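Glutathione S-transferase (Natrialba magadii ATCC 43099, PDB 6GZF) probably transfers glutathione as a Xi-class glutathione transferase, a class known as glutathionyl-hydroquinone reductases, in a haloalkaliphilic archaeon. Local coordinates at residues Arg55-Val60 and Ser84-Asp89; Ala67-Val72 and Asn148-Ile153; Val60-Pro65 and Met290-Glu295; Leu71-Leu76 and Ala239-Phe244. All coordinates share one frame; numbering follows the deposited sequence.

Contact 1 (Arg55-Val60 and Ser84-Asp89); sequences RYHLYV and SVSVVD
H57 and S86 meet on one face of a parallel strand pair. H57 CB rises from this face of the sheet, and CG anti to the backbone N (chi1 -171°) swings the imidazole over S84 and S86. NE2 is hydrogen-bonded to S86 OG at 2.7 Å, with the hydroxyl near the ring plane. ND1 lies at the same ring's edge toward S84 OG, but that distance is too short to be reliable. S86 OG is also hydrogen-bonded to H110 ND1 and H108 O, so this buried hydroxyl has several partners. The Y59 ring lies beside S86, CD1 to S86 CB 3.9 Å, and its OH is hydrogen-bonded to D109. On the opposite face V60 and V85 cross at about a right angle, with V60 CG2 3.6 Å from V85 CG2. L58 shares this face, which packs on helix 65-77 through T70 and L71. Between the faces runs the backbone ladder. L58 O accepts from S86 N at 2.8 Å. V60 N gives to S86 O at 3.0 Å, and V88 N gives to V60 O. Strand 56-60, helix 65-77 and strand 84-87 form the beta-alpha-beta unit that opens the thioredoxin-like domain of glutathione transferases.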
loop_
_atom_site.group_PDB
_atom_site.type_symbol
_atom_site.label_atom_id
_atom_site.label_comp_id
_atom_site.label_asym_id
_atom_site.label_seq_id
_atom_site.Cartn_x
_atom_site.Cartn_y
_atom_site.Cartn_z
ATOM N N ARG A 55 -36.624 7.434 -20.960
ATOM C CA ARG A 55 -35.916 8.265 -21.921
ATOM C C ARG A 55 -34.405 8.292 -21.704
ATOM O O ARG A 55 -33.634 8.076 -22.638
ATOM C CB ARG A 55 -36.466 9.691 -21.870
ATOM C CG ARG A 55 -35.810 10.636 -22.851
ATOM C CD ARG A 55 -36.359 12.043 -22.714
ATOM N NE ARG A 55 -35.666 12.978 -23.596
ATOM C CZ ARG A 55 -35.954 14.272 -23.687
ATOM N NH1 ARG A 55 -36.924 14.789 -22.947
ATOM N NH2 ARG A 55 -35.270 15.048 -24.516
ATOM N N TYR A 56 -33.985 8.560 -20.472
ATOM C CA TYR A 56 -32.573 8.785 -20.183
ATOM C C TYR A 56 -31.834 7.507 -19.794
ATOM O O TYR A 56 -32.330 6.700 -19.008
ATOM C CB TYR A 56 -32.427 9.835 -19.080
ATOM C CG TYR A 56 -33.093 11.151 -19.418
ATOM C CD1 TYR A 56 -32.449 12.093 -20.210
ATOM C CD2 TYR A 56 -34.367 11.448 -18.951
ATOM C CE1 TYR A 56 -33.054 13.296 -20.525
ATOM C CE2 TYR A 56 -34.979 12.649 -19.260
ATOM C CZ TYR A 56 -34.317 13.570 -20.048
ATOM O OH TYR A 56 -34.920 14.767 -20.361
ATOM N N HIS A 57 -30.640 7.336 -20.353
ATOM C CA HIS A 57 -29.831 6.146 -20.112
ATOM C C HIS A 57 -28.542 6.509 -19.377
ATOM O O HIS A 57 -27.969 7.575 -19.603
ATOM C CB HIS A 57 -29.513 5.444 -21.434
ATOM C CG HIS A 57 -28.877 4.099 -21.269
ATOM N ND1 HIS A 57 -29.558 3.011 -20.767
ATOM C CD2 HIS A 57 -27.626 3.663 -21.548
ATOM C CE1 HIS A 57 -28.753 1.965 -20.739
ATOM N NE2 HIS A 57 -27.575 2.333 -21.208
ATOM N N LEU A 58 -28.087 5.616 -18.504
ATOM C CA LEU A 58 -26.920 5.887 -17.668
ATOM C C LEU A 58 -25.775 4.911 -17.935
ATOM O O LEU A 58 -25.978 3.698 -17.974
ATOM C CB LEU A 58 -27.315 5.841 -16.189
ATOM C CG LEU A 58 -26.201 6.003 -15.154
ATOM C CD1 LEU A 58 -25.562 7.379 -15.253
ATOM C CD2 LEU A 58 -26.738 5.758 -13.752
ATOM N N TYR A 59 -24.574 5.448 -18.121
ATOM C CA TYR A 59 -23.382 4.625 -18.311
ATOM C C TYR A 59 -22.473 4.705 -17.093
ATOM O O TYR A 59 -22.047 5.790 -16.703
ATOM C CB TYR A 59 -22.613 5.060 -19.559
ATOM C CG TYR A 59 -23.356 4.825 -20.851
ATOM C CD1 TYR A 59 -23.290 3.600 -21.498
ATOM C CD2 TYR A 59 -24.116 5.832 -21.429
ATOM C CE1 TYR A 59 -23.965 3.382 -22.680
ATOM C CE2 TYR A 59 -24.794 5.623 -22.611
ATOM C CZ TYR A 59 -24.716 4.397 -23.232
ATOM O OH TYR A 59 -25.387 4.181 -24.412
ATOM N N VAL A 60 -22.176 3.559 -16.490
ATOM C CA VAL A 60 -21.335 3.536 -15.298
ATOM C C VAL A 60 -20.314 2.409 -15.299
ATOM O O VAL A 60 -20.452 1.418 -16.017
ATOM C CB VAL A 60 -22.172 3.393 -14.005
ATOM C CG1 VAL A 60 -23.089 4.590 -13.806
ATOM C CG2 VAL A 60 -22.963 2.091 -14.025
ATOM N N SER A 84 -32.582 3.564 -17.231
ATOM C CA SER A 84 -31.828 2.356 -17.545
ATOM C C SER A 84 -30.328 2.581 -17.382
ATOM O O SER A 84 -29.864 3.722 -17.343
ATOM C CB SER A 84 -32.141 1.890 -18.966
ATOM O OG SER A 84 -31.806 2.888 -19.913
ATOM N N VAL A 85 -29.571 1.493 -17.292
ATOM C CA VAL A 85 -28.142 1.594 -17.022
ATOM C C VAL A 85 -27.324 0.515 -17.738
ATOM O O VAL A 85 -27.741 -0.640 -17.838
ATOM C CB VAL A 85 -27.867 1.525 -15.497
ATOM C CG1 VAL A 85 -28.390 0.222 -14.906
ATOM C CG2 VAL A 85 -26.386 1.703 -15.201
ATOM N N SER A 86 -26.166 0.915 -18.258
ATOM C CA SER A 86 -25.206 -0.021 -18.828
ATOM C C SER A 86 -23.917 -0.001 -18.011
ATOM O O SER A 86 -23.474 1.058 -17.568
ATOM C CB SER A 86 -24.913 0.320 -20.291
ATOM O OG SER A 86 -26.048 0.093 -21.108
ATOM N N VAL A 87 -23.323 -1.172 -17.810
ATOM C CA VAL A 87 -22.097 -1.274 -17.027
ATOM C C VAL A 87 -20.905 -1.640 -17.902
ATOM O O VAL A 87 -20.882 -2.702 -18.523
ATOM C CB VAL A 87 -22.231 -2.315 -15.905
ATOM C CG1 VAL A 87 -20.952 -2.370 -15.090
ATOM C CG2 VAL A 87 -23.419 -1.982 -15.017
ATOM N N VAL A 88 -19.915 -0.755 -17.939
ATOM C CA VAL A 88 -18.730 -0.964 -18.761
ATOM C C VAL A 88 -17.733 -1.904 -18.090
ATOM O O VAL A 88 -17.810 -2.158 -16.888
ATOM C CB VAL A 88 -18.027 0.369 -19.080
ATOM C CG1 VAL A 88 -18.989 1.325 -19.767
ATOM C CG2 VAL A 88 -17.483 0.993 -17.810
ATOM N N ASP A 89 -16.800 -2.417 -18.886
ATOM C CA ASP A 89 -15.750 -3.310 -18.405
ATOM C C ASP A 89 -14.863 -2.598 -17.383
ATOM O O ASP A 89 -14.307 -1.539 -17.675
ATOM C CB ASP A 89 -14.916 -3.813 -19.592
ATOM C CG ASP A 89 -14.023 -4.996 -19.245
ATOM O OD1 ASP A 89 -13.752 -5.237 -18.052
ATOM O OD2 ASP A 89 -13.580 -5.690 -20.184
#

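Contact 2 (Ala67-Val72 and Asn148-Ile153); sequences AHRTLV and NESEEI
T70 and I153 make the apolar part of this contact between helix 65-77 and the start of helix 150-159. T70 CG2 lies 3.7 Å from I153 CG2. T70 holds OG1 between the backbone N and the carbonyl carbon (chi1 66°), which leaves the CG2 methyl anti to the carbonyl carbon and facing I153. Its hydroxyl turns the other way, back to A67 O in its own helix.

The polar part is looser. The R69 chain bends at chi2 and chi3 and carries its guanidinium to the first turn of the other helix. NH2 comes within 3.2 Å of S150 OG, but the angle is too poor for a hydrogen bond. The same nitrogen lies 3.6 Å from E151 CB, which sits at the guanidinium edge. The charges of R69 and E151 are near but form no salt bridge, with NH2 4.5 Å from E151 OE1. An alanine in place of R69 would probably open a gap beside S150 and leave E151 without this nearby positive charge. Helix 238-247 packs on R69 through I241, A242 and T245.

E149 is the N-cap residue of helix 150-159. E149 and S150 are predicted to bind glutathione, consistent with the glutathione site of a thioredoxin-like domain.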
loop_
_atom_site.group_PDB
_atom_site.type_symbol
_atom_site.label_atom_id
_atom_site.label_comp_id
_atom_site.label_asym_id
_atom_site.label_seq_id
_atom_site.Cartn_x
_atom_site.Cartn_y
_atom_site.Cartn_z
ATOM N N ALA A 67 -18.993 7.580 -10.755
ATOM C CA ALA A 67 -20.146 6.915 -11.348
ATOM C C ALA A 67 -20.996 6.263 -10.261
ATOM O O ALA A 67 -22.224 6.242 -10.350
ATOM C CB ALA A 67 -19.699 5.881 -12.368
ATOM N N HIS A 68 -20.329 5.745 -9.234
ATOM C CA HIS A 68 -21.000 5.077 -8.121
ATOM C C HIS A 68 -21.956 6.021 -7.396
ATOM O O HIS A 68 -22.961 5.587 -6.831
ATOM C CB HIS A 68 -19.967 4.515 -7.138
ATOM C CG HIS A 68 -20.552 3.633 -6.079
ATOM N ND1 HIS A 68 -19.897 3.354 -4.899
ATOM C CD2 HIS A 68 -21.727 2.963 -6.024
ATOM C CE1 HIS A 68 -20.644 2.554 -4.160
ATOM N NE2 HIS A 68 -21.759 2.301 -4.820
ATOM N N ARG A 69 -21.637 7.312 -7.417
ATOM C CA ARG A 69 -22.494 8.329 -6.818
ATOM C C ARG A 69 -23.876 8.332 -7.462
ATOM O O ARG A 69 -24.890 8.437 -6.774
ATOM C CB ARG A 69 -21.849 9.713 -6.939
ATOM C CG ARG A 69 -21.202 10.205 -5.654
ATOM C CD ARG A 69 -19.862 10.877 -5.915
ATOM N NE ARG A 69 -20.001 12.213 -6.489
ATOM C CZ ARG A 69 -19.195 13.230 -6.203
ATOM N NH1 ARG A 69 -18.196 13.065 -5.347
ATOM N NH2 ARG A 69 -19.387 14.413 -6.771
ATOM N N THR A 70 -23.906 8.210 -8.785
ATOM C CA THR A 70 -25.161 8.182 -9.526
ATOM C C THR A 70 -25.947 6.907 -9.236
ATOM O O THR A 70 -27.176 6.923 -9.183
ATOM C CB THR A 70 -24.922 8.291 -11.043
ATOM O OG1 THR A 70 -24.232 7.123 -11.506
ATOM C CG2 THR A 70 -24.093 9.525 -11.363
ATOM N N LEU A 71 -25.229 5.804 -9.043
ATOM C CA LEU A 71 -25.856 4.512 -8.784
ATOM C C LEU A 71 -26.525 4.469 -7.413
ATOM O O LEU A 71 -27.635 3.954 -7.274
ATOM C CB LEU A 71 -24.827 3.386 -8.897
ATOM C CG LEU A 71 -24.289 3.100 -10.300
ATOM C CD1 LEU A 71 -23.380 1.881 -10.285
ATOM C CD2 LEU A 71 -25.434 2.906 -11.284
ATOM N N VAL A 72 -25.843 5.003 -6.404
ATOM C CA VAL A 72 -26.382 5.039 -5.048
ATOM C C VAL A 72 -27.645 5.896 -4.998
ATOM O O VAL A 72 -28.626 5.534 -4.349
ATOM C CB VAL A 72 -25.341 5.578 -4.042
ATOM C CG1 VAL A 72 -25.975 5.800 -2.676
ATOM C CG2 VAL A 72 -24.163 4.621 -3.937
ATOM N N ASN A 148 -22.305 14.978 -17.807
ATOM C CA ASN A 148 -21.080 14.198 -17.703
ATOM C C ASN A 148 -20.439 14.354 -16.323
ATOM O O ASN A 148 -19.303 13.936 -16.096
ATOM C CB ASN A 148 -20.107 14.627 -18.803
ATOM C CG ASN A 148 -18.973 13.644 -19.003
ATOM O OD1 ASN A 148 -19.070 12.476 -18.627
ATOM N ND2 ASN A 148 -17.887 14.113 -19.606
ATOM N N GLU A 149 -21.189 14.949 -15.401
ATOM C CA GLU A 149 -20.674 15.277 -14.078
ATOM C C GLU A 149 -21.426 14.535 -12.979
ATOM O O GLU A 149 -22.643 14.662 -12.855
ATOM C CB GLU A 149 -20.762 16.785 -13.846
ATOM C CG GLU A 149 -20.090 17.605 -14.931
ATOM C CD GLU A 149 -18.598 17.736 -14.719
ATOM O OE1 GLU A 149 -18.150 17.542 -13.572
ATOM O OE2 GLU A 149 -17.877 18.025 -15.697
ATOM N N SER A 150 -20.689 13.769 -12.179
ATOM C CA SER A 150 -21.272 12.968 -11.108
ATOM C C SER A 150 -22.097 13.806 -10.138
ATOM O O SER A 150 -23.207 13.427 -9.764
ATOM C CB SER A 150 -20.169 12.238 -10.342
ATOM O OG SER A 150 -19.262 13.157 -9.758
ATOM N N GLU A 151 -21.542 14.945 -9.742
ATOM C CA GLU A 151 -22.173 15.833 -8.773
ATOM C C GLU A 151 -23.537 16.333 -9.240
ATOM O O GLU A 151 -24.481 16.419 -8.453
ATOM C CB GLU A 151 -21.251 17.020 -8.484
ATOM C CG GLU A 151 -21.901 18.173 -7.740
ATOM C CD GLU A 151 -20.909 19.265 -7.394
ATOM O OE1 GLU A 151 -19.756 18.934 -7.042
ATOM O OE2 GLU A 151 -21.278 20.456 -7.478
ATOM N N GLU A 152 -23.640 16.650 -10.526
ATOM C CA GLU A 152 -24.857 17.242 -11.067
ATOM C C GLU A 152 -25.881 16.188 -11.482
ATOM O O GLU A 152 -27.087 16.420 -11.387
ATOM C CB GLU A 152 -24.517 18.146 -12.252
ATOM C CG GLU A 152 -23.610 19.309 -11.880
ATOM C CD GLU A 152 -23.311 20.220 -13.052
ATOM O OE1 GLU A 152 -23.080 19.705 -14.166
ATOM O OE2 GLU A 152 -23.308 21.455 -12.862
ATOM N N ILE A 153 -25.403 15.037 -11.943
ATOM C CA ILE A 153 -26.294 13.932 -12.286
ATOM C C ILE A 153 -26.962 13.402 -11.020
ATOM O O ILE A 153 -28.151 13.078 -11.021
ATOM C CB ILE A 153 -25.546 12.791 -13.007
ATOM C CG1 ILE A 153 -25.008 13.274 -14.356
ATOM C CG2 ILE A 153 -26.464 11.597 -13.221
ATOM C CD1 ILE A 153 -24.232 12.223 -15.114
#

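Contact 3 (Val60-Pro65 and Met290-Glu295); sequences VSYACP and MDHITE
Y62 and H292 meet where the loop after strand 56-60 packs on helix 290-299, a junction between the thioredoxin-like domain and the helical C-terminal domain. The two rings form a T-shaped (edge-to-face) pair. The edge of Y62 points at the face of H292, with the planes at 74° and the centroids 5.2 Å apart. Both side chains place CG beside the backbone N and anti to the carbonyl carbon, and in this setting the rings meet. Y62 CD2 stands over the centre of the imidazole, 3.9 Å above its plane. Y62 CB and H292 CB are 3.6 Å apart.

The tight part continues through A63. Its CB sits 3.4 Å from H292 O and also touches I293 CA, so the methyl rests directly on the helix backbone. From the helix, I293 CG1 packs on Y62 O and on A63 CA. I293 also meets V253 of helix 250-254.

The looser part is bridged by a water. Y62 N donates to this water at 2.8 Å, and the water is hydrogen-bonded to H292 ND1 at 2.7 Å. H292 thus uses a ring face against Y62 and a ring nitrogen toward the water, while NE2 makes a weak hydrogen bond to E104 O.

C64, the predicted nucleophile, follows A63 directly, and its CB points away from helix 290-299. Y297, one turn beyond I293 in helix 290-299, is predicted to lower the pKa of the cysteine. An ST turn shapes the loop just before C64: S61 OG accepts from A63 N at 3.2 Å.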
loop_
_atom_site.group_PDB
_atom_site.type_symbol
_atom_site.label_atom_id
_atom_site.label_comp_id
_atom_site.label_asym_id
_atom_site.label_seq_id
_atom_site.Cartn_x
_atom_site.Cartn_y
_atom_site.Cartn_z
ATOM N N VAL A 60 -22.176 3.559 -16.490
ATOM C CA VAL A 60 -21.335 3.536 -15.298
ATOM C C VAL A 60 -20.314 2.409 -15.299
ATOM O O VAL A 60 -20.452 1.418 -16.017
ATOM C CB VAL A 60 -22.172 3.393 -14.005
ATOM C CG1 VAL A 60 -23.089 4.590 -13.806
ATOM C CG2 VAL A 60 -22.963 2.091 -14.025
ATOM N N SER A 61 -19.284 2.588 -14.483
ATOM C CA SER A 61 -18.418 1.497 -14.067
ATOM C C SER A 61 -18.644 1.294 -12.576
ATOM O O SER A 61 -18.820 2.264 -11.840
ATOM C CB SER A 61 -16.949 1.807 -14.361
ATOM O OG SER A 61 -16.091 0.863 -13.741
ATOM N N TYR A 62 -18.655 0.044 -12.128
ATOM C CA TYR A 62 -18.847 -0.236 -10.711
ATOM C C TYR A 62 -17.620 0.167 -9.899
ATOM O O TYR A 62 -17.691 0.304 -8.678
ATOM C CB TYR A 62 -19.158 -1.717 -10.484
ATOM C CG TYR A 62 -20.611 -2.085 -10.680
ATOM C CD1 TYR A 62 -21.601 -1.527 -9.882
ATOM C CD2 TYR A 62 -20.990 -3.005 -11.647
ATOM C CE1 TYR A 62 -22.930 -1.865 -10.052
ATOM C CE2 TYR A 62 -22.317 -3.350 -11.824
ATOM C CZ TYR A 62 -23.282 -2.778 -11.024
ATOM O OH TYR A 62 -24.605 -3.119 -11.196
ATOM N N ALA A 63 -16.499 0.363 -10.585
ATOM C CA ALA A 63 -15.234 0.662 -9.925
ATOM C C ALA A 63 -15.053 2.155 -9.670
ATOM O O ALA A 63 -14.377 2.556 -8.722
ATOM C CB ALA A 63 -14.083 0.131 -10.752
ATOM N N CYS A 64 -15.653 2.977 -10.523
ATOM C CA CYS A 64 -15.513 4.425 -10.412
ATOM C C CYS A 64 -16.411 4.991 -9.314
ATOM O O CYS A 64 -17.625 4.790 -9.336
ATOM C CB CYS A 64 -15.831 5.094 -11.750
ATOM S SG CYS A 64 -15.348 6.828 -11.856
ATOM N N PRO A 65 -15.814 5.709 -8.349
ATOM C CA PRO A 65 -16.552 6.287 -7.221
ATOM C C PRO A 65 -17.412 7.472 -7.645
ATOM O O PRO A 65 -18.349 7.843 -6.939
ATOM C CB PRO A 65 -15.440 6.732 -6.272
ATOM C CG PRO A 65 -14.306 7.060 -7.176
ATOM C CD PRO A 65 -14.383 6.056 -8.302
ATOM N N MET A 290 -17.159 -4.854 -5.261
ATOM C CA MET A 290 -15.755 -4.800 -4.868
ATOM C C MET A 290 -14.853 -5.510 -5.873
ATOM O O MET A 290 -13.714 -5.098 -6.094
ATOM C CB MET A 290 -15.568 -5.412 -3.479
ATOM C CG MET A 290 -14.237 -5.074 -2.831
ATOM S SD MET A 290 -14.072 -3.306 -2.517
ATOM C CE MET A 290 -15.224 -3.095 -1.162
ATOM N N ASP A 291 -15.369 -6.576 -6.478
ATOM C CA ASP A 291 -14.623 -7.324 -7.482
ATOM C C ASP A 291 -14.264 -6.425 -8.663
ATOM O O ASP A 291 -13.173 -6.526 -9.222
ATOM C CB ASP A 291 -15.427 -8.534 -7.960
ATOM C CG ASP A 291 -14.600 -9.486 -8.802
ATOM O OD1 ASP A 291 -13.413 -9.695 -8.472
ATOM O OD2 ASP A 291 -15.136 -10.026 -9.793
ATOM N N HIS A 292 -15.191 -5.546 -9.031
ATOM C CA HIS A 292 -14.944 -4.558 -10.075
ATOM C C HIS A 292 -13.930 -3.518 -9.612
ATOM O O HIS A 292 -13.065 -3.094 -10.378
ATOM C CB HIS A 292 -16.247 -3.866 -10.485
ATOM C CG HIS A 292 -17.124 -4.694 -11.373
ATOM N ND1 HIS A 292 -17.387 -4.355 -12.682
ATOM C CD2 HIS A 292 -17.800 -5.844 -11.139
ATOM C CE1 HIS A 292 -18.185 -5.260 -13.218
ATOM N NE2 HIS A 292 -18.451 -6.175 -12.304
ATOM N N ILE A 293 -14.044 -3.117 -8.349
ATOM C CA ILE A 293 -13.196 -2.072 -7.788
ATOM C C ILE A 293 -11.735 -2.506 -7.716
ATOM O O ILE A 293 -10.845 -1.798 -8.189
ATOM C CB ILE A 293 -13.672 -1.664 -6.379
ATOM C CG1 ILE A 293 -15.035 -0.974 -6.459
ATOM C CG2 ILE A 293 -12.663 -0.742 -5.719
ATOM C CD1 ILE A 293 -15.646 -0.668 -5.107
ATOM N N THR A 294 -11.493 -3.673 -7.129
ATOM C CA THR A 294 -10.133 -4.175 -6.957
ATOM C C THR A 294 -9.477 -4.522 -8.291
ATOM O O THR A 294 -8.278 -4.318 -8.471
ATOM C CB THR A 294 -10.101 -5.418 -6.048
ATOM O OG1 THR A 294 -10.994 -6.415 -6.561
ATOM C CG2 THR A 294 -10.517 -5.054 -4.633
ATOM N N GLU A 295 -10.264 -5.046 -9.225
ATOM C CA GLU A 295 -9.731 -5.437 -10.525
ATOM C C GLU A 295 -9.289 -4.221 -11.331
ATOM O O GLU A 295 -8.257 -4.249 -12.001
ATOM C CB GLU A 295 -10.764 -6.238 -11.321
ATOM C CG GLU A 295 -10.237 -6.754 -12.655
ATOM C CD GLU A 295 -11.303 -7.421 -13.499
ATOM O OE1 GLU A 295 -12.388 -7.723 -12.959
ATOM O OE2 GLU A 295 -11.051 -7.644 -14.703
HETATM O O HOH W 1 -17.859 -1.965 -13.907
#

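Contact 4 (Leu71-Leu76 and Ala239-Phe244); sequences LVTRTL and ADIAMF
Helix 65-77 of the thioredoxin-like domain packs here on helix 238-247 of the helical C-terminal domain, part of the domain interface of the glutathione transferase fold. V72 and I241 are the nearest pair of residues along the two backbones. The short segments are 10.6 Å apart at the closest approach of their axes, and their directions differ by 136°. No hydrogen bond crosses between them.

I241 carries the contact with two of its carbon branches. It holds CG1 beside the backbone N (chi1 -58°) and CG2 anti to it. This spreads the two branches over the opposing helix. The V72 and I241 side chains reach toward each other tip to tip, with I241 CG2 3.9 Å from V72 CB. The longer branch ends in CD1, which touches V72 CG1 at 4.0 Å and L76 CD1 at 4.1 Å. M154 of helix 150-159 also packs on I241. An alanine at I241 would probably open a gap between the helices where I241 now meets V72 and L76.

F244, one turn along from I241, adds a lighter touch. Its CE2 lies 4.2 Å from V72 CG2. L275 and L278 of helix 271-279 also pack on this ring.

T73 approaches I241 at about a right angle. Its hydroxyl is hydrogen-bonded within its own helix to R69 O, and T73 OG1 also lies against I241 CD1 at 3.4 Å.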
loop_
_atom_site.group_PDB
_atom_site.type_symbol
_atom_site.label_atom_id
_atom_site.label_comp_id
_atom_site.label_asym_id
_atom_site.label_seq_id
_atom_site.Cartn_x
_atom_site.Cartn_y
_atom_site.Cartn_z
ATOM N N LEU A 71 -25.229 5.804 -9.043
ATOM C CA LEU A 71 -25.856 4.512 -8.784
ATOM C C LEU A 71 -26.525 4.469 -7.413
ATOM O O LEU A 71 -27.635 3.954 -7.274
ATOM C CB LEU A 71 -24.827 3.386 -8.897
ATOM C CG LEU A 71 -24.289 3.100 -10.300
ATOM C CD1 LEU A 71 -23.380 1.881 -10.285
ATOM C CD2 LEU A 71 -25.434 2.906 -11.284
ATOM N N VAL A 72 -25.843 5.003 -6.404
ATOM C CA VAL A 72 -26.382 5.039 -5.048
ATOM C C VAL A 72 -27.645 5.896 -4.998
ATOM O O VAL A 72 -28.626 5.534 -4.349
ATOM C CB VAL A 72 -25.341 5.578 -4.042
ATOM C CG1 VAL A 72 -25.975 5.800 -2.676
ATOM C CG2 VAL A 72 -24.163 4.621 -3.937
ATOM N N THR A 73 -27.620 7.021 -5.705
ATOM C CA THR A 73 -28.773 7.913 -5.764
ATOM C C THR A 73 -29.939 7.261 -6.499
ATOM O O THR A 73 -31.079 7.312 -6.038
ATOM C CB THR A 73 -28.420 9.243 -6.454
ATOM O OG1 THR A 73 -27.327 9.862 -5.770
ATOM C CG2 THR A 73 -29.617 10.182 -6.444
ATOM N N ARG A 74 -29.641 6.642 -7.639
ATOM C CA ARG A 74 -30.658 5.985 -8.454
ATOM C C ARG A 74 -31.379 4.898 -7.666
ATOM O O ARG A 74 -32.589 4.721 -7.798
ATOM C CB ARG A 74 -30.034 5.385 -9.716
ATOM C CG ARG A 74 -31.051 4.962 -10.767
ATOM C CD ARG A 74 -30.390 4.242 -11.932
ATOM N NE ARG A 74 -30.023 2.869 -11.591
ATOM C CZ ARG A 74 -30.361 1.805 -12.313
ATOM N NH1 ARG A 74 -31.071 1.952 -13.423
ATOM N NH2 ARG A 74 -29.986 0.593 -11.926
ATOM N N THR A 75 -30.628 4.175 -6.842
ATOM C CA THR A 75 -31.191 3.109 -6.026
ATOM C C THR A 75 -32.020 3.668 -4.872
ATOM O O THR A 75 -33.111 3.177 -4.588
ATOM C CB THR A 75 -30.090 2.197 -5.462
ATOM O OG1 THR A 75 -29.204 1.807 -6.517
ATOM C CG2 THR A 75 -30.697 0.959 -4.821
ATOM N N LEU A 76 -31.493 4.697 -4.214
ATOM C CA LEU A 76 -32.181 5.329 -3.094
ATOM C C LEU A 76 -33.497 5.959 -3.531
ATOM O O LEU A 76 -34.493 5.906 -2.809
ATOM C CB LEU A 76 -31.287 6.388 -2.443
ATOM C CG LEU A 76 -30.176 5.878 -1.525
ATOM C CD1 LEU A 76 -29.374 7.036 -0.958
ATOM C CD2 LEU A 76 -30.757 5.027 -0.408
ATOM N N ALA A 239 -24.442 14.692 0.489
ATOM C CA ALA A 239 -23.139 14.881 1.114
ATOM C C ALA A 239 -22.567 13.552 1.592
ATOM O O ALA A 239 -21.358 13.326 1.531
ATOM C CB ALA A 239 -23.245 15.860 2.272
ATOM N N ASP A 240 -23.446 12.674 2.064
ATOM C CA ASP A 240 -23.033 11.361 2.542
ATOM C C ASP A 240 -22.662 10.440 1.385
ATOM O O ASP A 240 -21.769 9.604 1.511
ATOM C CB ASP A 240 -24.140 10.726 3.385
ATOM C CG ASP A 240 -24.593 11.622 4.521
ATOM O OD1 ASP A 240 -25.511 12.440 4.304
ATOM O OD2 ASP A 240 -24.025 11.513 5.628
ATOM N N ILE A 241 -23.354 10.598 0.260
ATOM C CA ILE A 241 -23.099 9.777 -0.919
ATOM C C ILE A 241 -21.722 10.079 -1.510
ATOM O O ILE A 241 -21.009 9.172 -1.940
ATOM C CB ILE A 241 -24.182 9.990 -1.997
ATOM C CG1 ILE A 241 -25.566 9.672 -1.426
ATOM C CG2 ILE A 241 -23.903 9.128 -3.221
ATOM C CD1 ILE A 241 -26.675 9.702 -2.453
ATOM N N ALA A 242 -21.353 11.356 -1.520
ATOM C CA ALA A 242 -20.044 11.773 -2.006
ATOM C C ALA A 242 -18.934 11.182 -1.140
ATOM O O ALA A 242 -17.940 10.668 -1.652
ATOM C CB ALA A 242 -19.946 13.290 -2.033
ATOM N N MET A 243 -19.120 11.253 0.174
ATOM C CA MET A 243 -18.151 10.723 1.126
ATOM C C MET A 243 -18.064 9.200 1.058
ATOM O O MET A 243 -16.977 8.626 1.127
ATOM C CB MET A 243 -18.515 11.161 2.548
ATOM C CG MET A 243 -17.531 10.713 3.617
ATOM S SD MET A 243 -15.955 11.578 3.528
ATOM C CE MET A 243 -16.065 12.626 4.977
ATOM N N PHE A 244 -19.220 8.558 0.917
ATOM C CA PHE A 244 -19.321 7.101 0.954
ATOM C C PHE A 244 -18.535 6.405 -0.155
ATOM O O PHE A 244 -17.858 5.409 0.093
ATOM C CB PHE A 244 -20.791 6.679 0.884
ATOM C CG PHE A 244 -20.993 5.213 0.622
ATOM C CD1 PHE A 244 -20.853 4.287 1.642
ATOM C CD2 PHE A 244 -21.340 4.764 -0.641
ATOM C CE1 PHE A 244 -21.040 2.940 1.401
ATOM C CE2 PHE A 244 -21.530 3.419 -0.887
ATOM C CZ PHE A 244 -21.380 2.506 0.135
#

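Helix 65-77 ties the four contacts together. In contact 1 it connects the two strands and packs on their V60 face, where V60 CG2 lies 3.8 Å from L71 CD1. Contacts 2 and 4 share this helix, and their centres are 8 Å apart. H68 CE1 of contact 2 lies 3.5 Å from F244 CE2 of contact 4. Contacts 1 and 3 share V60, the last residue of segment 55-60 and the first of 60-65. Y62 CE1 of contact 3 meets L71 CD1 at 3.8 Å. The predicted nucleophile C64 lies in contact 3, and the side chain of S150 in contact 2 is about 7 Å from that of C64. In contact 4 the side chain of I241 is about 9 Å from that of S150.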